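Local coordinates for protein alkylhydroperoxidase AhpD core (Rhodospirillum rubrum, PDB 2OUW) that probably acts as an oxidoreductase that reduces alkyl hydroperoxides through a redox-active cysteine pair, as in related AhpD proteins, at residues 23-26 against 27-31. Sequence-based numbering, arbitrary orientation.
Sequences FDDI and RATRG. With ACY (acetic acid), chain I.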
loop_
_atom_site.group_PDB
_atom_site.type_symbol
_atom_site.label_atom_id
_atom_site.label_comp_id
_atom_site.label_asym_id
_atom_site.label_seq_id
_atom_site.Cartn_x
_atom_site.Cartn_y
_atom_site.Cartn_z
ATOM N N PHE B 23 1.292 -15.904 27.309
ATOM C CA PHE B 23 -0.140 -16.166 27.158
ATOM C C PHE B 23 -0.917 -15.917 28.434
ATOM O O PHE B 23 -2.032 -15.402 28.402
ATOM C CB PHE B 23 -0.403 -17.590 26.654
ATOM C CG PHE B 23 -0.474 -17.689 25.162
ATOM C CD1 PHE B 23 0.625 -17.401 24.392
ATOM C CD2 PHE B 23 -1.642 -18.079 24.527
ATOM C CE1 PHE B 23 0.556 -17.467 23.001
ATOM C CE2 PHE B 23 -1.712 -18.147 23.137
ATOM C CZ PHE B 23 -0.606 -17.873 22.385
ATOM N N ASP B 24 -0.338 -16.278 29.570
ATOM C CA ASP B 24 -1.009 -16.013 30.829
ATOM C C ASP B 24 -1.061 -14.540 31.152
ATOM O O ASP B 24 -2.029 -14.091 31.711
ATOM C CB ASP B 24 -0.347 -16.793 31.953
ATOM C CG ASP B 24 -0.691 -18.264 31.900
ATOM O OD1 ASP B 24 -1.674 -18.641 31.211
ATOM O OD2 ASP B 24 0.037 -19.038 32.538
ATOM N N ASP B 25 -0.018 -13.801 30.807
ATOM C CA ASP B 25 -0.013 -12.343 30.935
ATOM C C ASP B 25 -1.075 -11.679 30.022
ATOM O O ASP B 25 -1.788 -10.784 30.451
ATOM C CB ASP B 25 1.372 -11.787 30.609
ATOM C CG ASP B 25 1.570 -10.371 31.144
ATOM O OD1 ASP B 25 1.165 -10.123 32.285
ATOM O OD2 ASP B 25 2.138 -9.518 30.448
ATOM N N ILE B 26 -1.183 -12.126 28.777
ATOM C CA ILE B 26 -2.279 -11.671 27.901
ATOM C C ILE B 26 -3.641 -11.892 28.556
ATOM O O ILE B 26 -4.467 -11.001 28.580
ATOM C CB ILE B 26 -2.274 -12.357 26.518
ATOM C CG1 ILE B 26 -0.984 -11.992 25.771
ATOM C CG2 ILE B 26 -3.563 -11.924 25.728
ATOM C CD1 ILE B 26 -0.707 -12.751 24.475
ATOM N N ARG B 27 -3.864 -13.075 29.099
ATOM C CA ARG B 27 -5.124 -13.379 29.728
ATOM C C ARG B 27 -5.345 -12.544 30.975
ATOM O O ARG B 27 -6.459 -12.103 31.235
ATOM C CB ARG B 27 -5.202 -14.851 30.104
ATOM C CG ARG B 27 -5.275 -15.760 28.925
ATOM C CD ARG B 27 -5.403 -17.198 29.404
ATOM N NE ARG B 27 -5.578 -18.065 28.251
ATOM C CZ ARG B 27 -4.652 -18.883 27.748
ATOM N NH1 ARG B 27 -3.463 -19.059 28.341
ATOM N NH2 ARG B 27 -4.959 -19.572 26.657
ATOM N N ALA B 28 -4.287 -12.325 31.754
ATOM C CA ALA B 28 -4.418 -11.560 32.996
ATOM C C ALA B 28 -4.695 -10.110 32.659
ATOM O O ALA B 28 -5.477 -9.470 33.318
ATOM C CB ALA B 28 -3.146 -11.687 33.860
ATOM N N THR B 29 -4.042 -9.622 31.614
ATOM C CA THR B 29 -4.127 -8.232 31.190
ATOM C C THR B 29 -5.495 -7.927 30.606
ATOM O O THR B 29 -6.119 -6.933 30.967
ATOM C CB THR B 29 -3.059 -7.928 30.127
ATOM O OG1 THR B 29 -1.757 -8.081 30.691
ATOM C CG2 THR B 29 -3.201 -6.541 29.569
ATOM N N ARG B 30 -5.957 -8.804 29.724
ATOM C CA ARG B 30 -7.215 -8.623 29.017
ATOM C C ARG B 30 -8.430 -9.037 29.814
ATOM O O ARG B 30 -9.541 -8.670 29.474
ATOM C CB ARG B 30 -7.186 -9.401 27.701
ATOM C CG ARG B 30 -6.220 -8.808 26.726
ATOM C CD ARG B 30 -6.344 -9.406 25.348
ATOM N NE ARG B 30 -5.461 -8.671 24.445
ATOM C CZ ARG B 30 -5.213 -9.001 23.175
ATOM N NH1 ARG B 30 -5.758 -10.071 22.629
ATOM N NH2 ARG B 30 -4.388 -8.253 22.453
ATOM N N GLY B 31 -8.234 -9.799 30.874
ATOM C CA GLY B 31 -9.362 -10.195 31.717
ATOM C C GLY B 31 -10.240 -11.263 31.096
ATOM O O GLY B 31 -11.430 -11.375 31.387
HETATM C C ACY I . -4.686 -5.225 24.495
HETATM O O ACY I . -4.535 -6.025 25.452
HETATM O OXT ACY I . -4.163 -5.330 23.370
HETATM C CH3 ACY I . -5.561 -4.026 24.691
#
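Arg27 lies back along the helix over the preceding turn: its backbone N donates to Phe23 O, while its extended chain carries NH1 past Phe23 CB to the carboxylate of Asp24. The hydrogen bond in this salt bridge is weak, NH1 standing 3.4 Å from Asp24 OD1 with the two planes 54° apart, although OD1 does meet the guanidinium edge in its plane. Both charges have further partners, Lys20 for Asp24 and, for Arg27, Asp10 and the carbonyl of Asp33. Ala28 continues the ladder, its N 2.9 Å from Asp24 O. At Thr29 the hydroxyl joins in: with OG1 beside its own backbone N (chi1 -64°), it lies 2.7 Å from Asp25 O, which also accepts from Thr29 N at 2.8 Å. The two donors approach from opposite faces of the carbonyl plane, OG1 well above it. Lys57 also bonds to OG1, and Trp53 to the Asp25 carboxylate, tying this side to helix 46-60. Residues 23-30 form the last two turns of helix 17-30 in an all-helical chain; its Phe23 and Ile26 side chains are buried and touch Trp39 of helix 37-42. Arg30, the final helical residue, bonds through N to Ile26 O at 2.9 Å. Its side chain runs alongside that of Ile26, pointing the same way, with CD 3.8 Å from Ile26 CG2, a methyl that lies over one face of the guanidinium. The edge holds a bound acetic acid molecule, probably from the crystallisation liquor, by two bonds: NE to O is nearly straight (166°), NH2 to OXT more bent. At Gly31 the chain leaves the helix with positive phi, its N still bonded to Arg27 O.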